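CMP-sialic acid transporter 1 (Zea mays, PDB 6I1R) probably carries CMP-sialic acid from the cytoplasm into the Golgi in exchange for CMP, as an antiporter of the nucleotide-sugar transporter family. Local coordinates at residues V63-E68 / L191-V196; L118-K123 / Y179-M184; G105-V110 / L168-S173. The protein carries 5 engineered substitutions. All blocks are in the same frame, centred on the assembly; numbering follows the deposited sequence.

In the fold
The three contacts run from the surface inward: the centres of interactions 1, 2 and 3 lie about 23, 17 and 11 Å from the centre of the chain. Interaction 1 is a surface contact, whereas interactions 2 and 3 are partly buried. Interactions 2 and 3 share helix 160-186, set against the loop after helix 108-118 in interaction 2 and the beginning of helix 108-118 in interaction 3. Interaction 1 uses the next helix, 191-216, and touches interaction 2 where Gln194 NE2 probably hydrogen-bonds Met184 O. The chemistry shifts accordingly: an indole with a thioether and one weak hydrogen bond outside, a leucine beside a carboxylate next, and small-residue helix packing innermost.

Interaction 1 (V63-E68 / L191-V196); sequences VRMTKE and LYWQNV. Engineered in segment 63-68: Val63 (natural residue Pro).
Met65 lies over one face of the Trp193 indole in a Met-aromatic contact, which joins the loop between helices 37-59 and 69-72 to the first turn of helix 191-216 in this membrane transporter. Two approaches to the five-membered ring, from Met65 CB and from Met65 SD, support this. Met65 SD sits 4.4 Å from the centroid of the five-membered ring of Trp193, 26° off the ring normal, while Met65 CB makes a CH-pi contact with the same ring. Between them, Met65 CG packs on Trp193 CG at 3.7 Å. With CG anti to the carbonyl carbon (chi1 -71°), the Met65 chain is laid across the indole at about a right angle to the tryptophan side chain. Both residues also touch Leu53 of helix 37-59.

The polar part of the contact lies at the indole edge. Trp193 NE1 donates a weak hydrogen bond to Thr66 O, which lies in the ring plane. Thr66 N, itself a donor, instead binds Asp189 OD2, and a backbone hydrogen bond between Arg64 and Ser190 ties the loop to the residues just ahead of the helix. Replacing Trp193 by an alanine is likely to leave Met65 without the surface it covers and Thr66 O without this donor. The bond from Trp193 NE1 to Thr66 O spans 3.3 Å, with an N-H...O angle of 152°.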
ATOM      1  N   VAL B  63      35.458 -15.044 -26.098  1.00 87.85           N
ATOM      2  CA  VAL B  63      34.297 -14.346 -25.550  1.00 87.62           C
ATOM      3  C   VAL B  63      34.305 -12.909 -26.087  1.00 87.01           C
ATOM      4  O   VAL B  63      35.271 -12.170 -25.888  1.00 87.18           O
ATOM      5  CB  VAL B  63      34.299 -14.383 -24.008  1.00 89.07           C
ATOM      6  CG1 VAL B  63      33.236 -13.476 -23.406  1.00 88.33           C
ATOM      7  CG2 VAL B  63      34.145 -15.805 -23.487  1.00 89.69           C
ATOM      8  N   ARG B  64      33.224 -12.530 -26.761  1.00 86.69           N
ATOM      9  CA  ARG B  64      33.121 -11.224 -27.411  1.00 85.81           C
ATOM     10  C   ARG B  64      32.681 -10.185 -26.370  1.00 84.52           C
ATOM     11  O   ARG B  64      31.652 -10.356 -25.712  1.00 81.98           O
ATOM     12  CB  ARG B  64      32.139 -11.300 -28.584  1.00 86.24           C
ATOM     13  CG  ARG B  64      32.467 -12.376 -29.612  1.00 86.68           C
ATOM     14  CD  ARG B  64      33.420 -11.898 -30.690  1.00 88.09           C
ATOM     15  NE  ARG B  64      32.744 -11.164 -31.752  1.00 88.63           N
ATOM     16  CZ  ARG B  64      33.350 -10.657 -32.820  1.00 89.76           C
ATOM     17  NH1 ARG B  64      34.662 -10.758 -32.947  1.00 90.09           N
ATOM     18  NH2 ARG B  64      32.643 -10.053 -33.758  1.00 90.35           N
ATOM     19  N   MET B  65      33.472  -9.123 -26.226  1.00 83.13           N
ATOM     20  CA  MET B  65      33.258  -8.113 -25.186  1.00 82.78           C
ATOM     21  C   MET B  65      33.824  -6.769 -25.658  1.00 81.80           C
ATOM     22  O   MET B  65      35.037  -6.619 -25.804  1.00 82.86           O
ATOM     23  CB  MET B  65      33.959  -8.504 -23.881  1.00 84.46           C
ATOM     24  CG  MET B  65      33.320  -9.673 -23.163  1.00 85.46           C
ATOM     25  SD  MET B  65      33.915  -9.843 -21.461  1.00 87.07           S
ATOM     26  CE  MET B  65      35.632 -10.263 -21.749  1.00 88.33           C
ATOM     27  N   THR B  66      32.946  -5.798 -25.875  1.00 81.65           N
ATOM     28  CA  THR B  66      33.362  -4.471 -26.311  1.00 80.84           C
ATOM     29  C   THR B  66      33.563  -3.595 -25.068  1.00 80.15           C
ATOM     30  O   THR B  66      32.596  -3.210 -24.413  1.00 80.79           O
ATOM     31  CB  THR B  66      32.350  -3.886 -27.302  1.00 81.23           C
ATOM     32  OG1 THR B  66      32.059  -4.892 -28.273  1.00 79.22           O
ATOM     33  CG2 THR B  66      32.852  -2.639 -27.996  1.00 81.90           C
ATOM     34  N   LYS B  67      34.821  -3.293 -24.756  1.00 79.79           N
ATOM     35  CA  LYS B  67      35.173  -2.585 -23.522  1.00 79.18           C
ATOM     36  C   LYS B  67      35.249  -1.071 -23.765  1.00 78.26           C
ATOM     37  O   LYS B  67      35.437  -0.308 -22.817  1.00 77.28           O
ATOM     38  CB  LYS B  67      36.511  -3.104 -22.985  1.00 78.21           C
ATOM     39  N   GLU B  68      35.089  -0.635 -25.014  1.00 78.47           N
ATOM     40  CA  GLU B  68      35.338   0.761 -25.386  1.00 79.66           C
ATOM     41  C   GLU B  68      34.166   1.637 -24.927  1.00 80.26           C
ATOM     42  O   GLU B  68      33.002   1.318 -25.180  1.00 79.20           O
ATOM     43  CB  GLU B  68      35.553   0.877 -26.896  1.00 79.66           C
ATOM     44  CG  GLU B  68      36.739   0.071 -27.401  1.00 80.78           C
ATOM     45  CD  GLU B  68      36.382  -1.230 -28.102  1.00 81.31           C
ATOM     46  OE1 GLU B  68      35.657  -1.173 -29.114  1.00 83.39           O
ATOM     47  OE2 GLU B  68      36.837  -2.296 -27.641  1.00 81.35           O
ATOM     48  N   LEU B 191      25.896 -12.198 -24.327  1.00 69.56           N
ATOM     49  CA  LEU B 191      24.668 -11.837 -23.612  1.00 70.15           C
ATOM     50  C   LEU B 191      25.009 -11.433 -22.171  1.00 70.28           C
ATOM     51  O   LEU B 191      24.470 -10.456 -21.648  1.00 69.40           O
ATOM     52  CB  LEU B 191      23.706 -13.031 -23.635  1.00 70.21           C
ATOM     53  CG  LEU B 191      22.370 -12.826 -22.919  1.00 70.71           C
ATOM     54  CD1 LEU B 191      21.601 -11.658 -23.519  1.00 71.87           C
ATOM     55  CD2 LEU B 191      21.528 -14.092 -22.963  1.00 70.93           C
ATOM     56  N   TYR B 192      25.919 -12.181 -21.555  1.00 69.90           N
ATOM     57  CA  TYR B 192      26.235 -12.023 -20.137  1.00 70.17           C
ATOM     58  C   TYR B 192      27.044 -10.738 -19.906  1.00 69.17           C
ATOM     59  O   TYR B 192      26.955 -10.150 -18.830  1.00 68.92           O
ATOM     60  CB  TYR B 192      26.977 -13.257 -19.619  1.00 70.57           C
ATOM     61  CG  TYR B 192      26.272 -14.566 -19.875  1.00 70.47           C
ATOM     62  CD1 TYR B 192      24.961 -14.762 -19.471  1.00 70.27           C
ATOM     63  CD2 TYR B 192      26.913 -15.612 -20.522  1.00 70.87           C
ATOM     64  CE1 TYR B 192      24.304 -15.960 -19.703  1.00 70.70           C
ATOM     65  CE2 TYR B 192      26.271 -16.816 -20.761  1.00 71.39           C
ATOM     66  CZ  TYR B 192      24.960 -16.992 -20.350  1.00 71.51           C
ATOM     67  OH  TYR B 192      24.317 -18.174 -20.581  1.00 72.94           O
ATOM     68  N   TRP B 193      27.827 -10.309 -20.894  1.00 68.34           N
ATOM     69  CA  TRP B 193      28.583  -9.050 -20.784  1.00 67.50           C
ATOM     70  C   TRP B 193      27.658  -7.857 -21.057  1.00 67.36           C
ATOM     71  O   TRP B 193      27.835  -6.786 -20.472  1.00 68.69           O
ATOM     72  CB  TRP B 193      29.804  -9.058 -21.716  1.00 66.52           C
ATOM     73  CG  TRP B 193      30.438  -7.714 -21.915  1.00 65.96           C
ATOM     74  CD1 TRP B 193      30.574  -7.044 -23.097  1.00 65.62           C
ATOM     75  CD2 TRP B 193      31.016  -6.864 -20.907  1.00 66.38           C
ATOM     76  NE1 TRP B 193      31.201  -5.845 -22.897  1.00 65.23           N
ATOM     77  CE2 TRP B 193      31.482  -5.703 -21.564  1.00 65.55           C
ATOM     78  CE3 TRP B 193      31.189  -6.967 -19.521  1.00 66.74           C
ATOM     79  CZ2 TRP B 193      32.105  -4.661 -20.879  1.00 65.65           C
ATOM     80  CZ3 TRP B 193      31.804  -5.936 -18.845  1.00 65.99           C
ATOM     81  CH2 TRP B 193      32.256  -4.799 -19.517  1.00 66.08           C
ATOM     82  N   GLN B 194      26.680  -8.040 -21.940  1.00 65.69           N
ATOM     83  CA  GLN B 194      25.703  -6.988 -22.226  1.00 64.10           C
ATOM     84  C   GLN B 194      24.827  -6.779 -20.983  1.00 64.15           C
ATOM     85  O   GLN B 194      24.592  -5.641 -20.563  1.00 65.29           O
ATOM     86  CB  GLN B 194      24.898  -7.343 -23.479  1.00 62.53           C
ATOM     87  CG  GLN B 194      25.737  -7.323 -24.752  1.00 61.96           C
ATOM     88  CD  GLN B 194      24.968  -7.732 -25.984  1.00 61.74           C
ATOM     89  OE1 GLN B 194      24.226  -8.711 -25.984  1.00 60.41           O
ATOM     90  NE2 GLN B 194      25.158  -6.988 -27.063  1.00 62.21           N
ATOM     91  N   ASN B 195      24.379  -7.880 -20.387  1.00 62.59           N
ATOM     92  CA  ASN B 195      23.639  -7.841 -19.127  1.00 61.37           C
ATOM     93  C   ASN B 195      24.459  -7.109 -18.058  1.00 61.07           C
ATOM     94  O   ASN B 195      23.936  -6.233 -17.374  1.00 60.80           O
ATOM     95  CB  ASN B 195      23.281  -9.245 -18.631  1.00 61.68           C
ATOM     96  CG  ASN B 195      22.224  -9.931 -19.470  1.00 61.71           C
ATOM     97  OD1 ASN B 195      21.609  -9.311 -20.334  1.00 63.82           O
ATOM     98  ND2 ASN B 195      22.007 -11.212 -19.221  1.00 60.12           N
ATOM     99  N   VAL B 196      25.736  -7.470 -17.919  1.00 61.50           N
ATOM    100  CA  VAL B 196      26.572  -6.939 -16.828  1.00 60.88           C
ATOM    101  C   VAL B 196      26.623  -5.407 -16.921  1.00 60.07           C
ATOM    102  O   VAL B 196      26.523  -4.734 -15.899  1.00 58.97           O
ATOM    103  CB  VAL B 196      27.982  -7.564 -16.824  1.00 60.77           C
ATOM    104  CG1 VAL B 196      28.989  -6.712 -16.061  1.00 61.34           C
ATOM    105  CG2 VAL B 196      27.966  -8.981 -16.269  1.00 60.89           C
TER

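Interaction 2 (L118-K123 / Y179-M184); sequences LVLKRK and YTEYLM
Leu120 and Glu181 meet because their first torsions send the two side chains across each other: Leu120 CG stands anti to its carbonyl carbon (chi1 -80°), and Glu181 CG lies anti to the backbone N (chi1 179°), with the glutamate chain extended beyond it. They cross at about a right angle, packing the loop after helix 108-118 against helix 160-186 of the nucleotide-sugar transporter fold. The leucine CD1 methyl rests beside the glutamate chain, touching CB, CG, CD and OE1, with Leu120 CD1 3.4 Å from Glu181 OE1. The other branch, CD2, meets Glu181 CG and reaches the helix backbone, 4.0 Å from Tyr182 N.

The carboxylate makes no hydrogen bond to the loop. Its OE1 accepts one from Asn259 N, which fixes that oxygen, and OE2 has a long, weak ion pair with Lys185 NZ. Opposite charges do approach here, but the 4.1 Å from Arg122 NH1 to Glu181 OE2 is too long for a salt bridge. The positive charge could still favour the carboxylate electrostatically, though Arg122 NH1 also has a long, weak ion pair with Asp258 OD2. The guanidinium plane of Arg122 is turned 89° from the Glu181 carboxylate plane.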
ATOM      1  N   LEU B 118       9.885   2.353 -36.219  1.00 81.70           N
ATOM      2  CA  LEU B 118      10.602   3.634 -36.327  1.00 81.30           C
ATOM      3  C   LEU B 118      12.073   3.459 -35.925  1.00 81.20           C
ATOM      4  O   LEU B 118      12.972   3.750 -36.716  1.00 83.30           O
ATOM      5  CB  LEU B 118       9.916   4.691 -35.453  1.00 81.54           C
ATOM      6  CG  LEU B 118       9.021   5.682 -36.196  1.00 82.26           C
ATOM      7  CD1 LEU B 118       7.814   4.985 -36.804  1.00 82.42           C
ATOM      8  CD2 LEU B 118       8.576   6.807 -35.275  1.00 82.80           C
ATOM      9  N   VAL B 119      12.305   2.999 -34.699  1.00 79.49           N
ATOM     10  CA  VAL B 119      13.656   2.907 -34.141  1.00 77.83           C
ATOM     11  C   VAL B 119      14.364   1.673 -34.715  1.00 75.71           C
ATOM     12  O   VAL B 119      15.467   1.784 -35.252  1.00 73.24           O
ATOM     13  CB  VAL B 119      13.625   2.866 -32.601  1.00 78.67           C
ATOM     14  N   LEU B 120      13.733   0.507 -34.601  1.00 75.14           N
ATOM     15  CA  LEU B 120      14.381  -0.752 -34.994  1.00 76.11           C
ATOM     16  C   LEU B 120      14.237  -0.985 -36.506  1.00 75.97           C
ATOM     17  O   LEU B 120      14.883  -1.882 -37.048  1.00 77.72           O
ATOM     18  CB  LEU B 120      13.787  -1.908 -34.181  1.00 75.63           C
ATOM     19  CG  LEU B 120      14.329  -2.050 -32.759  1.00 74.93           C
ATOM     20  CD1 LEU B 120      13.422  -2.929 -31.911  1.00 74.86           C
ATOM     21  CD2 LEU B 120      15.748  -2.600 -32.768  1.00 75.03           C
ATOM     22  N   LYS B 121      13.397  -0.196 -37.178  1.00 75.99           N
ATOM     23  CA  LYS B 121      13.320  -0.189 -38.646  1.00 76.27           C
ATOM     24  C   LYS B 121      12.859  -1.556 -39.171  1.00 77.54           C
ATOM     25  O   LYS B 121      13.164  -1.913 -40.310  1.00 77.54           O
ATOM     26  CB  LYS B 121      14.677   0.197 -39.244  1.00 75.50           C
ATOM     27  N   ARG B 122      12.108  -2.308 -38.365  1.00 78.60           N
ATOM     28  CA  ARG B 122      11.739  -3.678 -38.733  1.00 79.82           C
ATOM     29  C   ARG B 122      10.371  -3.672 -39.426  1.00 78.95           C
ATOM     30  O   ARG B 122       9.537  -2.792 -39.185  1.00 78.50           O
ATOM     31  CB  ARG B 122      11.784  -4.596 -37.507  1.00 81.03           C
ATOM     32  CG  ARG B 122      13.183  -5.103 -37.182  1.00 82.38           C
ATOM     33  CD  ARG B 122      13.213  -6.277 -36.219  1.00 83.87           C
ATOM     34  NE  ARG B 122      12.505  -7.451 -36.718  1.00 84.63           N
ATOM     35  CZ  ARG B 122      12.420  -8.609 -36.073  1.00 84.50           C
ATOM     36  NH1 ARG B 122      13.094  -8.792 -34.950  1.00 83.86           N
ATOM     37  NH2 ARG B 122      11.663  -9.581 -36.551  1.00 84.37           N
ATOM     38  N   LYS B 123      10.168  -4.669 -40.291  1.00 79.51           N
ATOM     39  CA  LYS B 123       9.033  -4.703 -41.217  1.00 80.49           C
ATOM     40  C   LYS B 123       7.873  -5.504 -40.612  1.00 81.30           C
ATOM     41  O   LYS B 123       8.066  -6.600 -40.080  1.00 81.55           O
ATOM     42  CB  LYS B 123       9.427  -5.324 -42.563  1.00 80.72           C
ATOM     43  CG  LYS B 123      10.417  -4.538 -43.418  1.00 81.43           C
ATOM     44  CD  LYS B 123      10.492  -3.050 -43.130  1.00 82.03           C
ATOM     45  CE  LYS B 123      11.368  -2.302 -44.111  1.00 82.49           C
ATOM     46  NZ  LYS B 123      11.552  -0.886 -43.714  1.00 82.85           N
ATOM     47  N   TYR B 179      14.936   0.381 -27.126  1.00 59.95           N
ATOM     48  CA  TYR B 179      16.338   0.787 -27.116  1.00 61.07           C
ATOM     49  C   TYR B 179      17.216  -0.359 -26.599  1.00 60.64           C
ATOM     50  O   TYR B 179      18.333  -0.540 -27.079  1.00 61.00           O
ATOM     51  CB  TYR B 179      16.576   2.051 -26.287  1.00 62.12           C
ATOM     52  CG  TYR B 179      17.932   2.661 -26.540  1.00 62.79           C
ATOM     53  CD1 TYR B 179      18.171   3.395 -27.690  1.00 63.75           C
ATOM     54  CD2 TYR B 179      18.989   2.462 -25.666  1.00 62.75           C
ATOM     55  CE1 TYR B 179      19.415   3.946 -27.952  1.00 64.04           C
ATOM     56  CE2 TYR B 179      20.241   3.002 -25.914  1.00 63.53           C
ATOM     57  CZ  TYR B 179      20.454   3.748 -27.060  1.00 64.21           C
ATOM     58  OH  TYR B 179      21.681   4.288 -27.319  1.00 65.44           O
ATOM     59  N   THR B 180      16.713  -1.122 -25.630  1.00 60.26           N
ATOM     60  CA  THR B 180      17.448  -2.273 -25.103  1.00 60.38           C
ATOM     61  C   THR B 180      17.740  -3.254 -26.246  1.00 60.68           C
ATOM     62  O   THR B 180      18.889  -3.650 -26.446  1.00 60.22           O
ATOM     63  CB  THR B 180      16.686  -2.932 -23.944  1.00 60.70           C
ATOM     64  OG1 THR B 180      16.504  -1.946 -22.925  1.00 61.12           O
ATOM     65  CG2 THR B 180      17.403  -4.132 -23.365  1.00 60.85           C
ATOM     66  N   GLU B 181      16.704  -3.618 -27.000  1.00 61.34           N
ATOM     67  CA  GLU B 181      16.853  -4.519 -28.150  1.00 60.87           C
ATOM     68  C   GLU B 181      17.944  -3.985 -29.085  1.00 61.19           C
ATOM     69  O   GLU B 181      18.797  -4.745 -29.553  1.00 60.90           O
ATOM     70  CB  GLU B 181      15.530  -4.664 -28.907  1.00 60.52           C
ATOM     71  CG  GLU B 181      15.629  -5.559 -30.132  1.00 61.47           C
ATOM     72  CD  GLU B 181      14.315  -6.142 -30.621  1.00 62.22           C
ATOM     73  OE1 GLU B 181      13.259  -5.777 -30.067  1.00 63.31           O
ATOM     74  OE2 GLU B 181      14.349  -6.957 -31.563  1.00 61.51           O
ATOM     75  N   TYR B 182      17.900  -2.682 -29.353  1.00 60.26           N
ATOM     76  CA  TYR B 182      18.920  -2.036 -30.174  1.00 60.03           C
ATOM     77  C   TYR B 182      20.306  -2.382 -29.614  1.00 59.95           C
ATOM     78  O   TYR B 182      21.160  -2.867 -30.354  1.00 61.34           O
ATOM     79  CB  TYR B 182      18.676  -0.525 -30.254  1.00 59.94           C
ATOM     80  CG  TYR B 182      19.874   0.296 -30.663  1.00 59.32           C
ATOM     81  CD1 TYR B 182      20.377   0.234 -31.952  1.00 59.70           C
ATOM     82  CD2 TYR B 182      20.503   1.141 -29.763  1.00 59.22           C
ATOM     83  CE1 TYR B 182      21.477   0.985 -32.337  1.00 59.60           C
ATOM     84  CE2 TYR B 182      21.603   1.899 -30.131  1.00 59.59           C
ATOM     85  CZ  TYR B 182      22.093   1.821 -31.423  1.00 59.22           C
ATOM     86  OH  TYR B 182      23.176   2.563 -31.795  1.00 59.29           O
ATOM     87  N   LEU B 183      20.502  -2.175 -28.312  1.00 58.66           N
ATOM     88  CA  LEU B 183      21.813  -2.384 -27.682  1.00 59.44           C
ATOM     89  C   LEU B 183      22.262  -3.844 -27.839  1.00 61.17           C
ATOM     90  O   LEU B 183      23.409  -4.092 -28.210  1.00 60.99           O
ATOM     91  CB  LEU B 183      21.752  -1.989 -26.201  1.00 58.07           C
ATOM     92  CG  LEU B 183      21.632  -0.493 -25.907  1.00 56.72           C
ATOM     93  CD1 LEU B 183      21.658  -0.236 -24.407  1.00 55.86           C
ATOM     94  CD2 LEU B 183      22.732   0.301 -26.596  1.00 56.51           C
ATOM     95  N   MET B 184      21.377  -4.799 -27.560  1.00 64.19           N
ATOM     96  CA  MET B 184      21.750  -6.220 -27.637  1.00 66.69           C
ATOM     97  C   MET B 184      22.164  -6.564 -29.074  1.00 67.15           C
ATOM     98  O   MET B 184      23.180  -7.225 -29.294  1.00 64.33           O
ATOM     99  CB  MET B 184      20.599  -7.147 -27.226  1.00 67.87           C
ATOM    100  CG  MET B 184      19.894  -6.765 -25.935  1.00 69.56           C
ATOM    101  SD  MET B 184      21.014  -6.285 -24.598  1.00 73.26           S
ATOM    102  CE  MET B 184      21.510  -7.903 -24.008  1.00 72.49           C
TER

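Interaction 3 (G105-V110 / L168-S173); sequences GNLKIV and LSACLS
Leu107 and Lys108 pack against Ala170 and Ser173, bringing the start of helix 108-118 close to the middle of helix 160-186 in the transmembrane helix bundle of this DMT-clan transporter. The contact is helix packing through a small residue: Lys108 CA and Ala170 CA are only 4.6 Å apart, a closeness consistent with the small side chain of Ala170.

Along the first segment, Asn106 turns from helix 160-186 and binds helix 126-143, where its ND2 hydrogen-bonds Gln143 OE1. Leu107 follows and points toward helix 160-186. Its CB meets Ala170 CB at 3.8 Å, an apolar contact made chiefly at the root of the leucine, with the CD2 methyl a little farther off.

Lys108 supplies the largest share of the first segment's buried area. Its backbone N is 3.7 Å from Ala170 CB, so the methyl rests against main chain as well as side chain. Near Ser173 the lysine offers its CB and, at a similar distance, its CD to the hydroxyl, both in van der Waals range, although the placing of the intervening CG is doubtful. The end of the chain leads away from helix 160-186, and the side chain also touches Thr266 on helix 259-279. Ile109 then inserts among Ile132, Leu135, Ala136 and Thr139 of helix 126-143.

No hydrogen bond joins the two segments themselves, but one turn further on Thr111 OG1 hydrogen-bonds Ala170 O, adding a polar tie beside the methyl contact. Helix 76-92 also borders helix 160-186, where His85 touches both Ser169 and Ser173. The Ser173 side chain is about 9 Å from the bound cytidine monophosphate, and its OG, anti to the backbone N, lies 4.2 Å from Lys108 CB.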
ATOM      1  N   GLY B 105      -2.307   1.172 -19.632  1.00 79.11           N
ATOM      2  CA  GLY B 105      -1.056   0.434 -19.798  1.00 76.62           C
ATOM      3  C   GLY B 105      -1.006  -0.392 -21.077  1.00 75.02           C
ATOM      4  O   GLY B 105       0.074  -0.686 -21.564  1.00 75.89           O
ATOM      5  N   ASN B 106      -2.160  -0.755 -21.638  1.00 73.03           N
ATOM      6  CA  ASN B 106      -2.194  -1.574 -22.859  1.00 71.09           C
ATOM      7  C   ASN B 106      -1.768  -0.750 -24.084  1.00 69.98           C
ATOM      8  O   ASN B 106      -1.739  -1.281 -25.196  1.00 69.07           O
ATOM      9  CB  ASN B 106      -3.577  -2.182 -23.100  1.00 70.65           C
ATOM     10  CG  ASN B 106      -4.043  -3.054 -21.956  1.00 69.75           C
ATOM     11  OD1 ASN B 106      -3.344  -3.981 -21.551  1.00 70.40           O
ATOM     12  ND2 ASN B 106      -5.220  -2.766 -21.430  1.00 69.35           N
ATOM     13  N   LEU B 107      -1.444   0.530 -23.900  1.00 67.92           N
ATOM     14  CA  LEU B 107      -1.002   1.366 -25.015  1.00 68.02           C
ATOM     15  C   LEU B 107       0.470   1.068 -25.341  1.00 67.91           C
ATOM     16  O   LEU B 107       0.927   1.359 -26.447  1.00 66.52           O
ATOM     17  CB  LEU B 107      -1.207   2.845 -24.662  1.00 68.56           C
ATOM     18  CG  LEU B 107      -1.698   3.724 -25.811  1.00 69.57           C
ATOM     19  CD1 LEU B 107      -3.201   3.578 -25.995  1.00 69.59           C
ATOM     20  CD2 LEU B 107      -1.328   5.181 -25.583  1.00 69.87           C
ATOM     21  N   LYS B 108       1.208   0.492 -24.394  1.00 69.63           N
ATOM     22  CA  LYS B 108       2.613   0.127 -24.635  1.00 71.17           C
ATOM     23  C   LYS B 108       2.706  -0.881 -25.787  1.00 70.63           C
ATOM     24  O   LYS B 108       3.728  -0.948 -26.466  1.00 69.21           O
ATOM     25  CB  LYS B 108       3.276  -0.450 -23.380  1.00 73.82           C
ATOM     26  CG  LYS B 108       2.508  -1.561 -22.687  1.00 76.08           C
ATOM     27  CD  LYS B 108       3.288  -2.214 -21.591  1.00 77.99           C
ATOM     28  CE  LYS B 108       3.071  -3.706 -21.581  1.00 79.13           C
ATOM     29  NZ  LYS B 108       3.774  -4.364 -20.455  1.00 79.97           N
ATOM     30  N   ILE B 109       1.651  -1.665 -25.989  1.00 70.37           N
ATOM     31  CA  ILE B 109       1.616  -2.663 -27.058  1.00 69.94           C
ATOM     32  C   ILE B 109       1.688  -1.954 -28.419  1.00 67.85           C
ATOM     33  O   ILE B 109       2.410  -2.406 -29.309  1.00 66.75           O
ATOM     34  CB  ILE B 109       0.371  -3.567 -26.927  1.00 71.15           C
ATOM     35  CG1 ILE B 109       0.427  -4.422 -25.658  1.00 72.37           C
ATOM     36  CG2 ILE B 109       0.186  -4.428 -28.170  1.00 71.06           C
ATOM     37  CD1 ILE B 109      -0.914  -4.960 -25.211  1.00 73.26           C
ATOM     38  N   VAL B 110       0.958  -0.850 -28.578  1.00 66.68           N
ATOM     39  CA  VAL B 110       0.940  -0.127 -29.862  1.00 66.15           C
ATOM     40  C   VAL B 110       2.178   0.776 -29.963  1.00 63.95           C
ATOM     41  O   VAL B 110       2.718   0.945 -31.058  1.00 63.08           O
ATOM     42  CB  VAL B 110      -0.370   0.661 -30.082  1.00 66.07           C
ATOM     43  CG1 VAL B 110      -1.582  -0.257 -30.082  1.00 65.63           C
ATOM     44  CG2 VAL B 110      -0.567   1.794 -29.084  1.00 66.82           C
ATOM     45  N   LEU B 168       2.171   9.372 -22.542  1.00 66.20           N
ATOM     46  CA  LEU B 168       3.624   9.602 -22.511  1.00 66.67           C
ATOM     47  C   LEU B 168       4.320   8.437 -21.795  1.00 66.77           C
ATOM     48  O   LEU B 168       5.397   8.008 -22.209  1.00 66.18           O
ATOM     49  CB  LEU B 168       3.918  10.938 -21.816  1.00 66.91           C
ATOM     50  CG  LEU B 168       5.380  11.191 -21.435  1.00 67.05           C
ATOM     51  CD1 LEU B 168       6.304  11.050 -22.637  1.00 67.20           C
ATOM     52  CD2 LEU B 168       5.540  12.567 -20.806  1.00 67.77           C
ATOM     53  N   SER B 169       3.701   7.939 -20.727  1.00 67.51           N
ATOM     54  CA  SER B 169       4.222   6.789 -19.986  1.00 69.56           C
ATOM     55  C   SER B 169       4.467   5.606 -20.933  1.00 69.71           C
ATOM     56  O   SER B 169       5.527   4.985 -20.886  1.00 69.79           O
ATOM     57  CB  SER B 169       3.288   6.397 -18.868  1.00 71.08           C
ATOM     58  OG  SER B 169       3.783   5.263 -18.170  1.00 73.39           O
ATOM     59  N   ALA B 170       3.489   5.310 -21.787  1.00 70.46           N
ATOM     60  CA  ALA B 170       3.548   4.147 -22.676  1.00 71.38           C
ATOM     61  C   ALA B 170       4.667   4.312 -23.713  1.00 73.07           C
ATOM     62  O   ALA B 170       5.331   3.336 -24.070  1.00 72.40           O
ATOM     63  CB  ALA B 170       2.209   3.948 -23.344  1.00 71.74           C
ATOM     64  N   CYS B 171       4.864   5.538 -24.196  1.00 75.06           N
ATOM     65  CA  CYS B 171       5.903   5.833 -25.187  1.00 76.34           C
ATOM     66  C   CYS B 171       7.297   5.605 -24.587  1.00 75.51           C
ATOM     67  O   CYS B 171       8.181   5.063 -25.252  1.00 76.71           O
ATOM     68  CB  CYS B 171       5.791   7.268 -25.690  1.00 79.30           C
ATOM     69  SG  CYS B 171       4.180   7.647 -26.429  1.00 83.34           S
ATOM     70  N   LEU B 172       7.483   6.024 -23.337  1.00 73.83           N
ATOM     71  CA  LEU B 172       8.755   5.837 -22.634  1.00 72.88           C
ATOM     72  C   LEU B 172       8.975   4.344 -22.355  1.00 74.66           C
ATOM     73  O   LEU B 172      10.054   3.810 -22.625  1.00 75.16           O
ATOM     74  CB  LEU B 172       8.737   6.644 -21.332  1.00 71.40           C
ATOM     75  CG  LEU B 172       8.749   8.164 -21.500  1.00 70.07           C
ATOM     76  CD1 LEU B 172       8.320   8.855 -20.217  1.00 69.56           C
ATOM     77  CD2 LEU B 172      10.121   8.653 -21.939  1.00 70.29           C
ATOM     78  N   SER B 173       7.952   3.685 -21.816  1.00 75.58           N
ATOM     79  CA  SER B 173       8.002   2.244 -21.564  1.00 75.77           C
ATOM     80  C   SER B 173       8.498   1.515 -22.816  1.00 74.74           C
ATOM     81  O   SER B 173       9.453   0.739 -22.761  1.00 76.51           O
ATOM     82  CB  SER B 173       6.657   1.722 -21.128  1.00 77.34           C
ATOM     83  OG  SER B 173       6.668   0.303 -21.047  1.00 79.95           O
TER